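Local atomic coordinates of GCN5-related N-acetyltransferase (Streptococcus suis, PDB entry 3G3S), a protein that probably transfers an acetyl group from acetyl-CoA to the amine of an acceptor substrate, as other enzymes of the GNAT family do. Residues G54-Q59 with Q80-L85; T106-G111 with Q207-C212; P219-D222 with T227-K230. One frame throughout, in Å; residues are numbered along the deposited sequence.

Contact 1 of 3, residues G54-Q59 with Q80-L85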
ATOM      1  N   GLY A  54      11.993 -17.019  -0.510  1.00 19.79           N
ATOM      2  CA  GLY A  54      11.816 -16.996   0.934  1.00 23.24           C
ATOM      3  C   GLY A  54      12.845 -16.016   1.469  1.00 18.99           C
ATOM      4  O   GLY A  54      14.031 -16.322   1.478  1.00 19.44           O
ATOM      5  N   PHE A  55      12.415 -14.812   1.822  1.00 19.66           N
ATOM      6  CA  PHE A  55      13.314 -13.825   2.420  1.00 20.96           C
ATOM      7  C   PHE A  55      13.200 -13.925   3.905  1.00 18.91           C
ATOM      8  O   PHE A  55      12.125 -13.712   4.465  1.00 22.29           O
ATOM      9  CB  PHE A  55      12.971 -12.420   1.984  1.00 19.97           C
ATOM     10  CG  PHE A  55      13.242 -12.161   0.531  1.00 17.37           C
ATOM     11  CD1 PHE A  55      12.275 -12.426  -0.426  1.00 20.12           C
ATOM     12  CD2 PHE A  55      14.474 -11.672   0.133  1.00 24.66           C
ATOM     13  CE1 PHE A  55      12.525 -12.156  -1.763  1.00 22.82           C
ATOM     14  CE2 PHE A  55      14.743 -11.407  -1.223  1.00 22.84           C
ATOM     15  CZ  PHE A  55      13.779 -11.653  -2.155  1.00 19.83           C
ATOM     16  N   LEU A  56      14.332 -14.169   4.551  1.00 20.22           N
ATOM     17  CA  LEU A  56      14.359 -14.463   5.988  1.00 21.66           C
ATOM     18  C   LEU A  56      14.955 -13.349   6.839  1.00 20.15           C
ATOM     19  O   LEU A  56      16.127 -13.092   6.742  1.00 22.80           O
ATOM     20  CB  LEU A  56      15.184 -15.729   6.161  1.00 19.66           C
ATOM     21  CG  LEU A  56      14.562 -16.938   5.445  1.00 22.17           C
ATOM     22  CD1 LEU A  56      15.705 -17.907   4.984  1.00 19.82           C
ATOM     23  CD2 LEU A  56      13.492 -17.550   6.340  1.00 21.11           C
ATOM     24  N   ALA A  57      14.160 -12.740   7.715  1.00 22.47           N
ATOM     25  CA  ALA A  57      14.621 -11.604   8.525  1.00 22.70           C
ATOM     26  C   ALA A  57      14.557 -11.830  10.062  1.00 21.70           C
ATOM     27  O   ALA A  57      13.853 -12.727  10.585  1.00 22.20           O
ATOM     28  CB  ALA A  57      13.841 -10.364   8.127  1.00 20.42           C
ATOM     29  N   GLY A  58      15.350 -11.037  10.780  1.00 23.01           N
ATOM     30  CA  GLY A  58      15.376 -11.105  12.238  1.00 22.47           C
ATOM     31  C   GLY A  58      16.299 -12.200  12.764  1.00 22.02           C
ATOM     32  O   GLY A  58      17.286 -12.533  12.154  1.00 22.10           O
ATOM     33  N   GLN A  59      16.010 -12.701  13.959  1.00 22.54           N
ATOM     34  CA  GLN A  59      16.790 -13.760  14.520  1.00 21.70           C
ATOM     35  C   GLN A  59      16.528 -15.019  13.710  1.00 20.75           C
ATOM     36  O   GLN A  59      15.399 -15.236  13.254  1.00 21.92           O
ATOM     37  CB  GLN A  59      16.413 -13.986  15.997  1.00 20.44           C
ATOM     38  CG  GLN A  59      16.759 -12.810  16.894  1.00 23.80           C
ATOM     39  CD  GLN A  59      18.269 -12.503  16.958  1.00 24.76           C
ATOM     40  OE1 GLN A  59      19.109 -13.411  16.974  1.00 26.83           O
ATOM     41  NE2 GLN A  59      18.611 -11.216  17.005  1.00 24.66           N
ATOM     42  N   GLN A  80      24.198 -13.130   8.175  1.00 21.63           N
ATOM     43  CA  GLN A  80      25.059 -14.290   8.248  1.00 24.39           C
ATOM     44  C   GLN A  80      24.589 -15.288   9.306  1.00 23.44           C
ATOM     45  O   GLN A  80      24.895 -16.471   9.190  1.00 24.56           O
ATOM     46  CB  GLN A  80      26.490 -13.850   8.520  1.00 23.41           C
ATOM     47  CG  GLN A  80      27.474 -14.996   8.515  1.00 28.20           C
ATOM     48  CD  GLN A  80      27.545 -15.709   7.204  1.00 30.26           C
ATOM     49  OE1 GLN A  80      27.781 -15.091   6.174  1.00 21.61           O
ATOM     50  NE2 GLN A  80      27.409 -17.042   7.231  1.00 20.93           N
ATOM     51  N   ALA A  81      23.848 -14.812  10.302  1.00 22.63           N
ATOM     52  CA  ALA A  81      23.325 -15.695  11.369  1.00 20.90           C
ATOM     53  C   ALA A  81      22.300 -16.670  10.757  1.00 22.43           C
ATOM     54  O   ALA A  81      22.240 -17.868  11.102  1.00 22.46           O
ATOM     55  CB  ALA A  81      22.716 -14.888  12.493  1.00 22.64           C
ATOM     56  N   TRP A  82      21.482 -16.154   9.852  1.00 21.93           N
ATOM     57  CA  TRP A  82      20.580 -17.003   9.103  1.00 22.01           C
ATOM     58  C   TRP A  82      21.343 -17.990   8.206  1.00 22.25           C
ATOM     59  O   TRP A  82      21.032 -19.167   8.193  1.00 22.01           O
ATOM     60  CB  TRP A  82      19.641 -16.173   8.257  1.00 21.32           C
ATOM     61  CG  TRP A  82      18.401 -15.690   8.912  1.00 18.97           C
ATOM     62  CD1 TRP A  82      18.146 -14.441   9.362  1.00 15.34           C
ATOM     63  CD2 TRP A  82      17.236 -16.457   9.183  1.00 19.93           C
ATOM     64  NE1 TRP A  82      16.894 -14.352   9.837  1.00 20.63           N
ATOM     65  CE2 TRP A  82      16.308 -15.591   9.787  1.00 19.69           C
ATOM     66  CE3 TRP A  82      16.889 -17.804   8.990  1.00 23.92           C
ATOM     67  CZ2 TRP A  82      15.022 -16.006  10.161  1.00 20.94           C
ATOM     68  CZ3 TRP A  82      15.627 -18.227   9.375  1.00 15.87           C
ATOM     69  CH2 TRP A  82      14.704 -17.328   9.953  1.00 18.39           C
ATOM     70  N   SER A  83      22.367 -17.532   7.487  1.00 21.77           N
ATOM     71  CA  SER A  83      23.145 -18.428   6.636  1.00 19.40           C
ATOM     72  C   SER A  83      23.750 -19.589   7.413  1.00 21.18           C
ATOM     73  O   SER A  83      23.776 -20.716   6.935  1.00 21.02           O
ATOM     74  CB  SER A  83      24.251 -17.659   5.940  1.00 23.87           C
ATOM     75  OG  SER A  83      23.682 -16.668   5.115  1.00 19.91           O
ATOM     76  N   ASP A  84      24.262 -19.279   8.598  1.00 22.48           N
ATOM     77  CA  ASP A  84      24.894 -20.255   9.445  1.00 24.92           C
ATOM     78  C   ASP A  84      23.875 -21.281   9.878  1.00 25.22           C
ATOM     79  O   ASP A  84      24.196 -22.463   9.973  1.00 27.06           O
ATOM     80  CB  ASP A  84      25.517 -19.606  10.687  1.00 26.05           C
ATOM     81  CG  ASP A  84      26.729 -18.745  10.371  1.00 24.46           C
ATOM     82  OD1 ASP A  84      27.271 -18.808   9.262  1.00 25.98           O
ATOM     83  OD2 ASP A  84      27.154 -18.023  11.271  1.00 33.71           O
ATOM     84  N   LEU A  85      22.645 -20.848  10.139  1.00 26.86           N
ATOM     85  CA  LEU A  85      21.609 -21.804  10.540  1.00 25.83           C
ATOM     86  C   LEU A  85      21.221 -22.698   9.374  1.00 24.24           C
ATOM     87  O   LEU A  85      21.062 -23.896   9.529  1.00 28.35           O
ATOM     88  CB  LEU A  85      20.379 -21.084  11.084  1.00 26.71           C
ATOM     89  CG  LEU A  85      19.249 -22.011  11.552  1.00 24.56           C
ATOM     90  CD1 LEU A  85      19.781 -22.878  12.693  1.00 24.10           C
ATOM     91  CD2 LEU A  85      17.955 -21.213  11.937  1.00 20.92           C
TER
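With chi1 of Leu-56 at -62° and that of Trp-82 at -86°, both side chains leave the backbone with CG opposite the carbonyl carbon, and they meet at about a right angle. Leu-56 lies over the indole of Trp-82. Its CB stands almost on the normal of the six-membered ring, 3.7 Å from the centroid of that Trp-82 ring, a CH-pi contact centred on the face. The CD2 branch of Leu-56 reaches the far rim, 3.8 Å from Trp-82 CH2. The opposite face of the indole is approached by the backbone of Gln-59, whose carbonyl carbon sits 3.5 Å above the plane, offset toward the rim. Between the two, Gly-58 N lies in the ring plane at the edge, so the chain from Leu-56 to Gln-59 curls around the pyrrole side of the tryptophan. Gly-58, with positive phi, takes part in this curl, and its O comes within 3.0 Å of Trp-82 NE1. The contact joins the end of strand 52-58 to the first turns of helix 80-90, whose local axes run at 118° to each other. Strands 52-58 and 73-77 are parallel neighbours linked through helix 62-68, a beta-alpha-beta crossover, and helix 80-90 follows directly. Leu-64 and Leu-65 also touch Trp-82, adding apolar packing from the crossover helix. At the head of helix 80-90, Asn-79 OD1 accepts from Trp-82 N. Along the same helix, one turn apart, Gln-80 NE2 donates to Asp-84 OD1 over 2.7 Å, meeting the carboxylate from above its plane.

Contact 2 of 3, residues T106-G111 with Q207-C212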
ATOM      1  N   THR A 106      17.679   3.707 -10.864  1.00 31.75           N
ATOM      2  CA  THR A 106      18.134   3.615 -12.234  1.00 31.31           C
ATOM      3  C   THR A 106      17.738   4.766 -13.140  1.00 33.46           C
ATOM      4  O   THR A 106      16.588   5.164 -13.178  1.00 31.28           O
ATOM      5  CB  THR A 106      17.544   2.355 -12.862  1.00 30.33           C
ATOM      6  OG1 THR A 106      17.597   1.302 -11.900  1.00 28.65           O
ATOM      7  CG2 THR A 106      18.306   1.967 -14.083  1.00 22.27           C
ATOM      8  N   GLU A 107      18.709   5.272 -13.888  1.00 37.30           N
ATOM      9  CA  GLU A 107      18.459   6.260 -14.921  1.00 39.84           C
ATOM     10  C   GLU A 107      18.530   5.478 -16.220  1.00 35.79           C
ATOM     11  O   GLU A 107      19.597   5.023 -16.592  1.00 38.05           O
ATOM     12  CB  GLU A 107      19.530   7.369 -14.916  1.00 40.90           C
ATOM     13  CG  GLU A 107      19.560   8.273 -13.683  1.00 51.72           C
ATOM     14  CD  GLU A 107      20.805   9.192 -13.653  1.00 64.91           C
ATOM     15  OE1 GLU A 107      21.301   9.602 -14.734  1.00 68.72           O
ATOM     16  OE2 GLU A 107      21.280   9.505 -12.537  1.00 74.34           O
ATOM     17  N   PHE A 108      17.403   5.296 -16.888  1.00 34.50           N
ATOM     18  CA  PHE A 108      17.355   4.575 -18.163  1.00 34.38           C
ATOM     19  C   PHE A 108      17.554   5.506 -19.354  1.00 34.96           C
ATOM     20  O   PHE A 108      17.105   6.636 -19.325  1.00 37.84           O
ATOM     21  CB  PHE A 108      16.013   3.874 -18.330  1.00 34.29           C
ATOM     22  CG  PHE A 108      15.795   2.776 -17.339  1.00 34.96           C
ATOM     23  CD1 PHE A 108      16.516   1.600 -17.441  1.00 37.20           C
ATOM     24  CD2 PHE A 108      14.880   2.914 -16.307  1.00 34.54           C
ATOM     25  CE1 PHE A 108      16.331   0.584 -16.528  1.00 28.40           C
ATOM     26  CE2 PHE A 108      14.693   1.888 -15.389  1.00 33.22           C
ATOM     27  CZ  PHE A 108      15.413   0.735 -15.503  1.00 29.61           C
ATOM     28  N   ASP A 109      18.206   5.001 -20.395  1.00 32.94           N
ATOM     29  CA  ASP A 109      18.444   5.744 -21.628  1.00 32.00           C
ATOM     30  C   ASP A 109      17.377   5.249 -22.547  1.00 30.33           C
ATOM     31  O   ASP A 109      17.510   4.194 -23.138  1.00 30.62           O
ATOM     32  CB  ASP A 109      19.852   5.441 -22.117  1.00 35.32           C
ATOM     33  CG  ASP A 109      20.202   6.122 -23.423  1.00 36.77           C
ATOM     34  OD1 ASP A 109      19.295   6.623 -24.109  1.00 29.64           O
ATOM     35  OD2 ASP A 109      21.407   6.095 -23.758  1.00 44.08           O
ATOM     36  N   LEU A 110      16.290   5.987 -22.643  1.00 29.92           N
ATOM     37  CA  LEU A 110      15.169   5.566 -23.464  1.00 32.93           C
ATOM     38  C   LEU A 110      15.531   5.368 -24.933  1.00 33.65           C
ATOM     39  O   LEU A 110      14.942   4.518 -25.615  1.00 34.20           O
ATOM     40  CB  LEU A 110      14.038   6.591 -23.399  1.00 33.98           C
ATOM     41  CG  LEU A 110      13.441   7.027 -22.058  1.00 38.80           C
ATOM     42  CD1 LEU A 110      12.276   7.995 -22.323  1.00 27.70           C
ATOM     43  CD2 LEU A 110      12.977   5.847 -21.222  1.00 39.93           C
ATOM     44  N   GLY A 111      16.463   6.176 -25.438  1.00 36.11           N
ATOM     45  CA  GLY A 111      16.885   6.074 -26.850  1.00 33.64           C
ATOM     46  C   GLY A 111      17.558   4.748 -27.108  1.00 32.92           C
ATOM     47  O   GLY A 111      17.269   4.053 -28.078  1.00 32.23           O
ATOM     48  N   GLN A 207      11.999  -3.681 -24.120  1.00 26.24           N
ATOM     49  CA  GLN A 207      10.581  -3.368 -24.358  1.00 26.97           C
ATOM     50  C   GLN A 207       9.781  -3.303 -23.078  1.00 27.75           C
ATOM     51  O   GLN A 207       8.967  -2.408 -22.889  1.00 27.22           O
ATOM     52  CB  GLN A 207       9.975  -4.433 -25.259  1.00 28.41           C
ATOM     53  CG  GLN A 207       8.478  -4.294 -25.638  1.00 31.34           C
ATOM     54  CD  GLN A 207       8.246  -3.240 -26.690  1.00 38.56           C
ATOM     55  OE1 GLN A 207       8.397  -2.048 -26.425  1.00 49.52           O
ATOM     56  NE2 GLN A 207       7.857  -3.666 -27.879  1.00 39.83           N
ATOM     57  N   LEU A 208       9.979  -4.293 -22.211  1.00 27.65           N
ATOM     58  CA  LEU A 208       9.270  -4.322 -20.932  1.00 28.55           C
ATOM     59  C   LEU A 208       9.578  -3.073 -20.094  1.00 26.00           C
ATOM     60  O   LEU A 208       8.658  -2.455 -19.555  1.00 28.93           O
ATOM     61  CB  LEU A 208       9.634  -5.587 -20.145  1.00 26.39           C
ATOM     62  CG  LEU A 208       8.972  -5.747 -18.772  1.00 31.19           C
ATOM     63  CD1 LEU A 208       7.464  -5.653 -18.885  1.00 30.48           C
ATOM     64  CD2 LEU A 208       9.402  -7.044 -18.100  1.00 22.83           C
ATOM     65  N   ILE A 209      10.862  -2.726 -19.992  1.00 26.65           N
ATOM     66  CA  ILE A 209      11.320  -1.543 -19.240  1.00 25.80           C
ATOM     67  C   ILE A 209      10.582  -0.337 -19.799  1.00 25.47           C
ATOM     68  O   ILE A 209       9.949   0.400 -19.067  1.00 23.75           O
ATOM     69  CB  ILE A 209      12.855  -1.360 -19.335  1.00 26.71           C
ATOM     70  CG1 ILE A 209      13.562  -2.471 -18.541  1.00 21.81           C
ATOM     71  CG2 ILE A 209      13.301   0.062 -18.826  1.00 22.54           C
ATOM     72  CD1 ILE A 209      15.068  -2.609 -18.749  1.00 19.77           C
ATOM     73  N   LEU A 210      10.625  -0.164 -21.120  1.00 30.91           N
ATOM     74  CA  LEU A 210       9.924   0.950 -21.780  1.00 29.58           C
ATOM     75  C   LEU A 210       8.420   0.962 -21.487  1.00 29.60           C
ATOM     76  O   LEU A 210       7.834   2.022 -21.241  1.00 30.41           O
ATOM     77  CB  LEU A 210      10.170   0.916 -23.290  1.00 28.58           C
ATOM     78  CG  LEU A 210      11.550   1.353 -23.757  1.00 31.41           C
ATOM     79  CD1 LEU A 210      11.742   0.998 -25.231  1.00 33.51           C
ATOM     80  CD2 LEU A 210      11.759   2.863 -23.535  1.00 31.86           C
ATOM     81  N   ALA A 211       7.806  -0.221 -21.489  1.00 30.01           N
ATOM     82  CA  ALA A 211       6.395  -0.361 -21.152  1.00 29.96           C
ATOM     83  C   ALA A 211       6.132   0.090 -19.706  1.00 30.58           C
ATOM     84  O   ALA A 211       5.113   0.742 -19.412  1.00 30.95           O
ATOM     85  CB  ALA A 211       5.947  -1.805 -21.344  1.00 30.23           C
ATOM     86  N   CYS A 212       7.038  -0.288 -18.806  1.00 30.40           N
ATOM     87  CA  CYS A 212       6.949   0.092 -17.401  1.00 29.75           C
ATOM     88  C   CYS A 212       7.051   1.583 -17.211  1.00 30.00           C
ATOM     89  O   CYS A 212       6.182   2.200 -16.609  1.00 29.48           O
ATOM     90  CB  CYS A 212       8.048  -0.582 -16.597  1.00 28.64           C
ATOM     91  SG  CYS A 212       7.605  -2.312 -16.259  1.00 31.20           S
TER
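Ile-209 places a methyl group squarely on the ring of Phe-108. This CH-pi contact is the main interaction between the loop leading into helix 110-118 and helix 200-214: CG2 of Ile-209 stands 3.7 Å from the centroid of the Phe-108 ring, only 8° off its normal, and is thus nearly equidistant from all six ring carbons. In Ile-209, CG2 is the branch that extends opposite the backbone N, while CG1, at chi1 -70°, carries CD1 past one rim of the ring to 4.1 Å from Phe-108 CE1. The other face of the phenyl group is met by Thr-106 of its own segment, whose CG2 lies 3.4 Å above the plane, displaced toward the rim. Tyr-237 adds an edge-to-face ring contact to Phe-108, and Pro-219 of strand 218-223 packs beside both Phe-108 and Ile-209.

A second apolar touch lies nearer the surface. Leu-110 CD2 and Leu-210 CD2 meet methyl to methyl at 4.0 Å, the two side chains approaching obliquely. Leu-113 and Gln-114, further along helix 110-118, extend the packing against Ile-209 and Leu-210.

The polar bonds nearest the contact are local to each helix. Asp-109, at the N-cap of helix 110-118, accepts weakly from Gly-111 N at OD1 (3.2 Å) and also from His-112 N. In helix 200-214, Ala-211 N and Cys-212 N donate to the carbonyls four residues back. Thr-106 OG1 is hydrogen-bonded to Tyr-218 OH.

Because methyl groups and a phenyl face carry the contact, it offers dispersion and the exclusion of water from apolar groups, without a directional polar bond between the segments, Ile-209 being buried and Leu-110 exposed.

Contact 3 of 3, residues P219-D222 with T227-K230. With CAC (cacodylate ion), chain D.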
ATOM      1  N   PRO A 219      10.732  -0.710 -13.184  1.00 24.18           N
ATOM      2  CA  PRO A 219      11.100  -2.067 -13.563  1.00 23.22           C
ATOM      3  C   PRO A 219      12.337  -2.524 -12.803  1.00 24.07           C
ATOM      4  O   PRO A 219      13.460  -2.130 -13.097  1.00 23.08           O
ATOM      5  CB  PRO A 219      11.378  -1.942 -15.061  1.00 27.41           C
ATOM      6  CG  PRO A 219      11.846  -0.531 -15.230  1.00 24.75           C
ATOM      7  CD  PRO A 219      11.294   0.287 -14.124  1.00 25.39           C
ATOM      8  N   SER A 220      12.131  -3.344 -11.777  1.00 20.39           N
ATOM      9  CA  SER A 220      13.263  -3.828 -10.967  1.00 21.18           C
ATOM     10  C   SER A 220      13.994  -5.020 -11.545  1.00 20.19           C
ATOM     11  O   SER A 220      13.364  -5.914 -12.144  1.00 25.10           O
ATOM     12  CB  SER A 220      12.754  -4.272  -9.581  1.00 19.43           C
ATOM     13  OG  SER A 220      13.787  -4.853  -8.828  1.00 21.78           O
ATOM     14  N   TRP A 221      15.300  -5.073 -11.314  1.00 17.26           N
ATOM     15  CA  TRP A 221      16.127  -6.218 -11.715  1.00 22.23           C
ATOM     16  C   TRP A 221      16.920  -6.747 -10.518  1.00 22.89           C
ATOM     17  O   TRP A 221      17.594  -5.987  -9.809  1.00 23.41           O
ATOM     18  CB  TRP A 221      17.105  -5.823 -12.809  1.00 23.39           C
ATOM     19  CG  TRP A 221      17.719  -6.952 -13.565  1.00 25.46           C
ATOM     20  CD1 TRP A 221      18.698  -7.803 -13.138  1.00 22.80           C
ATOM     21  CD2 TRP A 221      17.457  -7.304 -14.917  1.00 28.44           C
ATOM     22  NE1 TRP A 221      19.044  -8.679 -14.129  1.00 24.07           N
ATOM     23  CE2 TRP A 221      18.305  -8.401 -15.240  1.00 23.98           C
ATOM     24  CE3 TRP A 221      16.578  -6.816 -15.891  1.00 28.91           C
ATOM     25  CZ2 TRP A 221      18.278  -9.028 -16.481  1.00 24.80           C
ATOM     26  CZ3 TRP A 221      16.563  -7.442 -17.145  1.00 25.34           C
ATOM     27  CH2 TRP A 221      17.413  -8.535 -17.420  1.00 26.33           C
ATOM     28  N   ASP A 222      16.837  -8.050 -10.288  1.00 24.35           N
ATOM     29  CA  ASP A 222      17.608  -8.694  -9.252  1.00 24.21           C
ATOM     30  C   ASP A 222      18.220  -9.901  -9.977  1.00 24.40           C
ATOM     31  O   ASP A 222      17.526 -10.827 -10.371  1.00 22.00           O
ATOM     32  CB  ASP A 222      16.730  -9.080  -8.077  1.00 22.21           C
ATOM     33  CG  ASP A 222      17.498  -9.352  -6.832  1.00 25.51           C
ATOM     34  OD1 ASP A 222      18.127  -8.436  -6.276  1.00 24.75           O
ATOM     35  OD2 ASP A 222      17.368 -10.502  -6.324  1.00 21.72           O
ATOM     36  N   THR A 227      25.827 -13.391 -15.411  1.00 29.37           N
ATOM     37  CA  THR A 227      25.399 -13.200 -16.771  1.00 28.89           C
ATOM     38  C   THR A 227      24.188 -12.291 -16.792  1.00 29.25           C
ATOM     39  O   THR A 227      24.076 -11.387 -17.632  1.00 28.01           O
ATOM     40  CB  THR A 227      25.057 -14.558 -17.415  1.00 30.48           C
ATOM     41  OG1 THR A 227      26.261 -15.297 -17.556  1.00 35.42           O
ATOM     42  CG2 THR A 227      24.428 -14.414 -18.778  1.00 30.37           C
ATOM     43  N   SER A 228      23.276 -12.535 -15.862  1.00 25.18           N
ATOM     44  CA  SER A 228      22.092 -11.719 -15.757  1.00 22.86           C
ATOM     45  C   SER A 228      22.445 -10.298 -15.346  1.00 25.13           C
ATOM     46  O   SER A 228      21.800  -9.349 -15.805  1.00 25.28           O
ATOM     47  CB  SER A 228      21.120 -12.299 -14.742  1.00 23.99           C
ATOM     48  OG  SER A 228      20.033 -11.419 -14.634  1.00 25.54           O
ATOM     49  N   LEU A 229      23.464 -10.153 -14.498  1.00 26.79           N
ATOM     50  CA  LEU A 229      23.885  -8.841 -14.045  1.00 27.74           C
ATOM     51  C   LEU A 229      24.411  -8.060 -15.227  1.00 29.09           C
ATOM     52  O   LEU A 229      24.034  -6.893 -15.415  1.00 30.69           O
ATOM     53  CB  LEU A 229      24.957  -8.922 -12.959  1.00 26.35           C
ATOM     54  CG  LEU A 229      25.568  -7.574 -12.565  1.00 20.17           C
ATOM     55  CD1 LEU A 229      24.499  -6.609 -12.037  1.00 23.18           C
ATOM     56  CD2 LEU A 229      26.670  -7.787 -11.580  1.00 27.72           C
ATOM     57  N   LYS A 230      25.264  -8.719 -16.020  1.00 29.51           N
ATOM     58  CA  LYS A 230      25.874  -8.064 -17.193  1.00 29.79           C
ATOM     59  C   LYS A 230      24.837  -7.591 -18.195  1.00 28.74           C
ATOM     60  O   LYS A 230      25.022  -6.552 -18.813  1.00 29.33           O
ATOM     61  CB  LYS A 230      26.920  -8.964 -17.847  1.00 31.69           C
ATOM     62  CG  LYS A 230      28.203  -9.114 -17.011  1.00 36.77           C
TER
HETATM   63 AS   CAC D 250      16.535 -12.224 -13.487  1.00 52.62          AS
HETATM   64  O1  CAC D 250      18.212 -12.792 -13.300  1.00 41.30           O
HETATM   65  O2  CAC D 250      15.767 -12.292 -11.924  1.00 61.74           O
HETATM   66  C1  CAC D 250      16.231 -10.448 -14.289  1.00 34.82           C
HETATM   67  C2  CAC D 250      15.463 -13.347 -14.720  1.00 36.94           C
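Trp-221 and Ser-228 are joined by a hydrogen bond from the indole N-H to the serine hydroxyl. Trp-221 NE1 lies 3.0 Å from Ser-228 OG, with an N-H...O angle of 140°, and the oxygen is tilted 17° from the ring plane. The bond is therefore noticeably bent. Ser-228 OG extends opposite its own backbone N (chi1 177°), which carries the hydroxyl from helix 226-235 to the indole edge. The same oxygen donates to a bound cacodylate ion, over 2.6 Å to its O1. Ser-228 OG thus accepts from the indole N-H and donates to cacodylate O1, two bonds that together would fix the hydroxyl's rotation. His-224 N also binds the cacodylate, and the backbone carbonyl oxygen Asp-222 O lies 2.8 Å from cacodylate O2. The side chain of Asp-222 is held through OD2 by Arg-99, in a salt bridge, and by Tyr-243.

Apolar contact comes from the ligand's methyl group. Cacodylate C1 sits over the centre of the Trp-221 ring face, but its 3.1 Å separation from Trp-221 CE2 is too short for ordinary packing, so the exact pose is doubtful. Around the indole, Ile-187 and Val-189 of strand 184-191, Ala-205 of helix 200-214 and Leu-231 of helix 226-235 complete a buried setting.

The cacodylate probably came from the crystallisation liquor. Its site lies where strand 218-223, parallel to strand 184-191, passes into helix 226-235. In GNAT enzymes the corresponding parallel strands splay apart to admit acetyl-CoA, and the position of this site at the strand pair is consistent with the cofactor-binding region.

Overall arrangement
The contacts follow one another along the chain, all within the GNAT acetyltransferase portion of the protein. Contact 1 and contact 2 lie on opposite sides of the chain's centre, 34 Å apart between centres and about 17 Å between nearest atoms. Contact 3 is centred 23 Å from contact 1, with nearest atoms about 6 Å apart, and 13 Å from contact 2. One mixed sheet links contacts 1 and 3, through strands 52-58 and 218-223. Contacts 2 and 3 touch directly: Cys-212 CB is 3.9 Å from Pro-219 CB, and strand 218-223 follows helix 200-214. Contact 2 therefore packs behind the probable cofactor-binding region at contact 3, whereas contact 1 lies among the N-terminal strands of the same sheet.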